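Local atomic coordinates of purine nucleosidase, (IunH-1) (Sulfolobus solfataricus, PDB entry 3T8J), a protein that is a member of the nucleosidase family of alpha/beta proteins and carries a bound sodium ion. Residues I38-E52 with G82-A96. Sequence-based numbering, arbitrary orientation. Where two conformers were deposited one is given.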
loop_
_atom_site.group_PDB
_atom_site.type_symbol
_atom_site.label_atom_id
_atom_site.label_comp_id
_atom_site.label_asym_id
_atom_site.label_seq_id
_atom_site.Cartn_x
_atom_site.Cartn_y
_atom_site.Cartn_z
ATOM N N ILE A 38 -6.220 27.898 2.655
ATOM C CA ILE A 38 -6.948 28.656 1.606
ATOM C C ILE A 38 -6.036 28.933 0.403
ATOM O O ILE A 38 -4.846 28.594 0.415
ATOM C CB ILE A 38 -7.542 29.986 2.152
ATOM C CG1 ILE A 38 -6.421 30.984 2.463
ATOM C CG2 ILE A 38 -8.446 29.740 3.355
ATOM C CD1 ILE A 38 -6.904 32.396 2.712
ATOM N N SER A 39 -6.553 29.582 -0.619
ATOM C CA SER A 39 -5.759 29.919 -1.796
ATOM C C SER A 39 -4.417 30.541 -1.399
ATOM O O SER A 39 -4.342 31.491 -0.601
ATOM C CB SER A 39 -6.541 30.871 -2.705
ATOM O OG SER A 39 -5.702 31.826 -3.324
ATOM N N TYR A 40 -3.356 29.986 -1.971
ATOM C CA TYR A 40 -1.980 30.360 -1.590
ATOM C C TYR A 40 -1.704 31.867 -1.738
ATOM O O TYR A 40 -1.133 32.485 -0.838
ATOM C CB TYR A 40 -1.003 29.522 -2.416
ATOM C CG TYR A 40 0.467 29.892 -2.365
ATOM C CD1 TYR A 40 1.322 29.308 -1.452
ATOM C CD2 TYR A 40 0.997 30.789 -3.281
ATOM C CE1 TYR A 40 2.681 29.648 -1.454
ATOM C CE2 TYR A 40 2.342 31.115 -3.295
ATOM C CZ TYR A 40 3.173 30.536 -2.391
ATOM O OH TYR A 40 4.530 30.875 -2.477
ATOM N N GLU A 41 -2.122 32.489 -2.838
ATOM C CA GLU A 41 -1.770 33.896 -3.006
ATOM C C GLU A 41 -2.506 34.794 -1.979
ATOM O O GLU A 41 -1.962 35.809 -1.535
ATOM C CB GLU A 41 -2.011 34.372 -4.442
ATOM C CG GLU A 41 -1.269 33.588 -5.521
ATOM C CD GLU A 41 0.248 33.801 -5.516
ATOM O OE1 GLU A 41 0.723 34.829 -4.988
ATOM O OE2 GLU A 41 0.973 32.939 -6.062
ATOM N N GLN A 42 -3.694 34.381 -1.531
ATOM C CA GLN A 42 -4.379 35.095 -0.469
ATOM C C GLN A 42 -3.685 34.881 0.886
ATOM O O GLN A 42 -3.675 35.778 1.741
ATOM C CB GLN A 42 -5.872 34.747 -0.395
ATOM C CG GLN A 42 -6.676 35.605 0.601
ATOM C CD GLN A 42 -6.650 37.105 0.275
ATOM O OE1 GLN A 42 -6.913 37.502 -0.880
ATOM N NE2 GLN A 42 -6.349 37.942 1.261
ATOM N N GLU A 43 -3.113 33.703 1.080
ATOM C CA GLU A 43 -2.333 33.462 2.318
ATOM C C GLU A 43 -1.165 34.422 2.446
ATOM O O GLU A 43 -0.876 34.913 3.550
ATOM C CB GLU A 43 -1.846 32.007 2.366
ATOM C CG GLU A 43 -2.928 30.976 2.501
ATOM C CD GLU A 43 -2.387 29.559 2.531
ATOM O OE1 GLU A 43 -1.228 29.363 2.068
ATOM O OE2 GLU A 43 -3.099 28.662 3.022
ATOM N N VAL A 44 -0.472 34.692 1.337
ATOM C CA VAL A 44 0.626 35.663 1.329
ATOM C C VAL A 44 0.125 37.068 1.685
ATOM O O VAL A 44 0.669 37.779 2.529
ATOM C CB VAL A 44 1.374 35.663 -0.023
ATOM C CG1 VAL A 44 2.479 36.708 -0.050
ATOM C CG2 VAL A 44 1.901 34.281 -0.400
ATOM N N LYS A 45 -0.975 37.482 1.044
ATOM C CA LYS A 45 -1.551 38.780 1.324
ATOM C C LYS A 45 -2.063 38.917 2.760
ATOM O O LYS A 45 -1.909 39.967 3.378
ATOM C CB LYS A 45 -2.669 39.109 0.312
ATOM C CG LYS A 45 -2.215 39.145 -1.170
ATOM C CD LYS A 45 -1.113 40.122 -1.477
ATOM C CE LYS A 45 -0.764 40.168 -2.988
ATOM N NZ LYS A 45 -1.828 40.814 -3.850
ATOM N N ASN A 46 -2.601 37.832 3.308
ATOM C CA ASN A 46 -3.073 37.827 4.695
ATOM C C ASN A 46 -1.930 38.127 5.664
ATOM O O ASN A 46 -2.094 38.905 6.608
ATOM C CB ASN A 46 -3.687 36.472 5.084
ATOM C CG ASN A 46 -5.091 36.245 4.536
ATOM O OD1 ASN A 46 -5.751 37.147 3.991
ATOM N ND2 ASN A 46 -5.582 35.020 4.728
ATOM N N ALA A 47 -0.782 37.517 5.421
ATOM C CA ALA A 47 0.348 37.728 6.317
ATOM C C ALA A 47 0.893 39.166 6.265
ATOM O O ALA A 47 1.183 39.779 7.288
ATOM C CB ALA A 47 1.466 36.697 6.005
ATOM N N LEU A 48 1.029 39.703 5.057
ATOM C CA LEU A 48 1.473 41.072 4.847
ATOM C C LEU A 48 0.524 42.080 5.492
ATOM O O LEU A 48 0.941 42.984 6.196
ATOM C CB LEU A 48 1.612 41.356 3.351
ATOM C CG LEU A 48 2.741 40.600 2.625
ATOM C CD1 LEU A 48 2.442 40.567 1.124
ATOM C CD2 LEU A 48 4.115 41.205 2.903
ATOM N N TRP A 49 -0.774 41.889 5.258
ATOM C CA TRP A 49 -1.788 42.706 5.887
ATOM C C TRP A 49 -1.725 42.613 7.414
ATOM O O TRP A 49 -1.800 43.631 8.081
ATOM C CB TRP A 49 -3.177 42.316 5.387
ATOM C CG TRP A 49 -4.293 43.092 6.022
ATOM C CD1 TRP A 49 -4.801 44.287 5.604
ATOM C CD2 TRP A 49 -5.024 42.733 7.193
ATOM N NE1 TRP A 49 -5.816 44.694 6.437
ATOM C CE2 TRP A 49 -5.982 43.760 7.418
ATOM C CE3 TRP A 49 -4.984 41.642 8.059
ATOM C CZ2 TRP A 49 -6.849 43.737 8.488
ATOM C CZ3 TRP A 49 -5.865 41.619 9.137
ATOM C CH2 TRP A 49 -6.784 42.662 9.332
ATOM N N ALA A 50 -1.580 41.411 7.963
ATOM C CA ALA A 50 -1.497 41.232 9.413
ATOM C C ALA A 50 -0.338 42.026 10.031
ATOM O O ALA A 50 -0.506 42.685 11.061
ATOM C CB ALA A 50 -1.369 39.744 9.756
ATOM N N LEU A 51 0.827 41.982 9.394
ATOM C CA LEU A 51 1.993 42.730 9.870
ATOM C C LEU A 51 1.742 44.234 9.869
ATOM O O LEU A 51 2.191 44.948 10.771
ATOM C CB LEU A 51 3.249 42.365 9.056
ATOM C CG LEU A 51 3.782 40.960 9.290
ATOM C CD1 LEU A 51 4.739 40.604 8.155
ATOM C CD2 LEU A 51 4.488 40.840 10.645
ATOM N N GLU A 52 1.048 44.732 8.845
ATOM C CA GLU A 52 0.688 46.162 8.782
ATOM C C GLU A 52 -0.149 46.647 9.969
ATOM O O GLU A 52 0.016 47.800 10.413
ATOM C CB GLU A 52 -0.022 46.509 7.456
ATOM C CG GLU A 52 0.898 46.437 6.248
ATOM C CD GLU A 52 0.262 46.915 4.928
ATOM O OE1 GLU A 52 -0.979 47.118 4.850
ATOM O OE2 GLU A 52 1.050 47.094 3.967
ATOM N N GLY A 82 -11.365 34.139 2.590
ATOM C CA GLY A 82 -10.185 34.914 2.899
ATOM C C GLY A 82 -9.430 34.374 4.103
ATOM O O GLY A 82 -8.468 34.987 4.560
ATOM N N GLY A 83 -9.899 33.267 4.656
ATOM C CA GLY A 83 -9.204 32.634 5.810
ATOM C C GLY A 83 -9.576 33.221 7.171
ATOM O O GLY A 83 -9.240 32.652 8.230
ATOM N N ILE A 84 -10.331 34.317 7.146
ATOM C CA ILE A 84 -10.749 35.062 8.330
ATOM C C ILE A 84 -12.203 35.465 8.101
ATOM O O ILE A 84 -12.626 36.577 8.425
ATOM C CB ILE A 84 -9.830 36.288 8.559
ATOM C CG1 ILE A 84 -9.715 37.148 7.287
ATOM C CG2 ILE A 84 -8.454 35.817 8.991
ATOM C CD1 ILE A 84 -9.270 38.598 7.592
ATOM N N GLY A 85 -12.958 34.517 7.564
ATOM C CA GLY A 85 -14.270 34.815 6.988
ATOM C C GLY A 85 -14.136 35.121 5.509
ATOM O O GLY A 85 -13.107 34.859 4.910
ATOM N N ASP A 86 -15.191 35.667 4.898
ATOM C CA ASP A 86 -15.135 35.877 3.438
ATOM C C ASP A 86 -14.437 37.155 2.959
ATOM O O ASP A 86 -14.240 37.313 1.750
ATOM C CB ASP A 86 -16.541 35.761 2.815
ATOM C CG ASP A 86 -17.081 34.304 2.839
ATOM O OD1 ASP A 86 -16.306 33.309 2.731
ATOM O OD2 ASP A 86 -18.312 34.162 2.953
ATOM N N VAL A 87 -14.095 38.082 3.863
ATOM C CA VAL A 87 -13.271 39.237 3.489
ATOM C C VAL A 87 -11.901 38.769 2.992
ATOM O O VAL A 87 -11.306 37.855 3.574
ATOM C CB VAL A 87 -13.070 40.220 4.665
ATOM C CG1 VAL A 87 -12.308 39.590 5.778
ATOM C CG2 VAL A 87 -12.368 41.493 4.188
ATOM N N THR A 88 -11.440 39.381 1.903
ATOM C CA THR A 88 -10.156 39.101 1.285
ATOM C C THR A 88 -9.319 40.365 1.337
ATOM O O THR A 88 -9.423 41.250 0.489
ATOM C CB THR A 88 -10.301 38.599 -0.153
ATOM O OG1 THR A 88 -11.081 39.527 -0.912
ATOM C CG2 THR A 88 -11.006 37.228 -0.178
ATOM N N VAL A 89 -8.464 40.439 2.358
ATOM C CA VAL A 89 -7.692 41.637 2.634
ATOM C C VAL A 89 -6.530 41.817 1.667
ATOM O O VAL A 89 -6.145 40.885 0.967
ATOM C CB VAL A 89 -7.091 41.640 4.090
ATOM C CG1 VAL A 89 -8.184 41.546 5.153
ATOM C CG2 VAL A 89 -6.044 40.507 4.277
ATOM N N GLU A 90 -5.981 43.022 1.652
ATOM C CA GLU A 90 -4.874 43.376 0.771
ATOM C C GLU A 90 -3.995 44.364 1.545
ATOM O O GLU A 90 -4.495 45.382 2.034
ATOM C CB GLU A 90 -5.411 44.007 -0.544
ATOM C CG GLU A 90 -4.360 44.354 -1.627
ATOM C CD GLU A 90 -3.629 43.153 -2.231
ATOM O OE1 GLU A 90 -3.984 41.991 -1.932
ATOM O OE2 GLU A 90 -2.679 43.395 -3.022
ATOM N N PRO A 91 -2.690 44.085 1.652
ATOM C CA PRO A 91 -1.807 45.101 2.238
ATOM C C PRO A 91 -1.768 46.376 1.418
ATOM O O PRO A 91 -1.921 46.352 0.176
ATOM C CB PRO A 91 -0.431 44.427 2.212
ATOM C CG PRO A 91 -0.523 43.470 1.057
ATOM C CD PRO A 91 -1.940 42.947 1.101
ATOM N N LYS A 92 -1.568 47.492 2.114
ATOM C CA LYS A 92 -1.452 48.784 1.464
ATOM C C LYS A 92 -0.063 49.101 0.960
ATOM O O LYS A 92 0.087 49.845 -0.007
ATOM C CB LYS A 92 -1.916 49.881 2.421
ATOM C CG LYS A 92 -3.402 49.827 2.735
ATOM C CD LYS A 92 -3.801 51.013 3.602
ATOM C CE LYS A 92 -5.242 50.910 4.076
ATOM N NZ LYS A 92 -6.176 50.788 2.918
ATOM N N ARG A 93 0.963 48.603 1.659
ATOM C CA ARG A 93 2.337 48.980 1.388
ATOM C C ARG A 93 3.307 47.792 1.284
ATOM O O ARG A 93 4.173 47.787 0.409
ATOM C CB ARG A 93 2.835 49.910 2.499
ATOM C CG ARG A 93 2.087 51.207 2.628
ATOM C CD ARG A 93 2.452 51.908 3.942
ATOM N NE ARG A 93 1.980 51.110 5.079
ATOM C CZ ARG A 93 0.724 51.092 5.530
ATOM N NH1 ARG A 93 -0.221 51.847 4.959
ATOM N NH2 ARG A 93 0.410 50.305 6.558
ATOM N N LEU A 94 3.199 46.811 2.174
ATOM C CA LEU A 94 4.194 45.747 2.212
ATOM C C LEU A 94 4.074 44.816 1.018
ATOM O O LEU A 94 2.962 44.563 0.539
ATOM C CB LEU A 94 4.073 44.930 3.508
ATOM C CG LEU A 94 4.328 45.691 4.820
ATOM C CD1 LEU A 94 4.151 44.718 5.999
ATOM C CD2 LEU A 94 5.722 46.337 4.867
ATOM N N LYS A 95 5.225 44.311 0.566
ATOM C CA LYS A 95 5.314 43.359 -0.543
ATOM C C LYS A 95 6.079 42.115 -0.097
ATOM O O LYS A 95 7.002 42.202 0.724
ATOM C CB LYS A 95 6.033 43.994 -1.741
ATOM C CG LYS A 95 5.303 45.223 -2.361
ATOM C CD LYS A 95 6.170 45.883 -3.423
ATOM C CE LYS A 95 5.497 47.122 -4.032
ATOM N NZ LYS A 95 6.492 48.038 -4.687
ATOM N N ALA A 96 5.707 40.961 -0.646
ATOM C CA ALA A 96 6.419 39.708 -0.383
ATOM C C ALA A 96 7.858 39.770 -0.895
ATOM O O ALA A 96 8.161 40.456 -1.875
ATOM C CB ALA A 96 5.697 38.540 -1.051
HETATM O O HOH W 1 -8.489 38.026 4.016
HETATM O O HOH W 2 2.042 49.393 8.670
#
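One face of the Trp49 indole is covered by Val89, whose CB stands 3.7 Å from the centroid of the five-membered ring in a CH-pi contact, while Glu90 O and Pro91 N lie at the ring edge. With CG anti to the backbone N (chi1 178°), the indole is turned so that this face meets Val89, the two side chains crossing at about a right angle. Over one face of the Arg93 guanidinium sits Glu52 CD; Glu52 OE1 and Arg93 NH2, 3.9 Å apart, form a long salt bridge, OE1 lying well out of the guanidinium plane. The carboxylate instead spends its oxygens on backbone amides, illustrating how one acidic side chain can fix a turn: OE1 takes Lys92 N at 2.8 Å through its syn lone pair, and OE2 accepts both Arg93 N and Leu94 N, the latter nearly along the C-O bond. The Gln42 amide makes two bonds in its own plane, NE2 reaching Val89 O at 3.0 Å and Asn46 OD1 at 2.9 Å. Asn46 ND2 in turn donates to Gly82 O (2.9 Å) and also to Thr10 O. Between these polar ends Leu48 packs against Pro91 and Leu94, and Lys45 NZ pairs with Glu90 OE2 at 2.8 Å. Helix 40-53, joining neighbouring parallel strands 27-33 and 60-62, is the helix of a beta-alpha-beta crossover, with loop 82-96 packed along it.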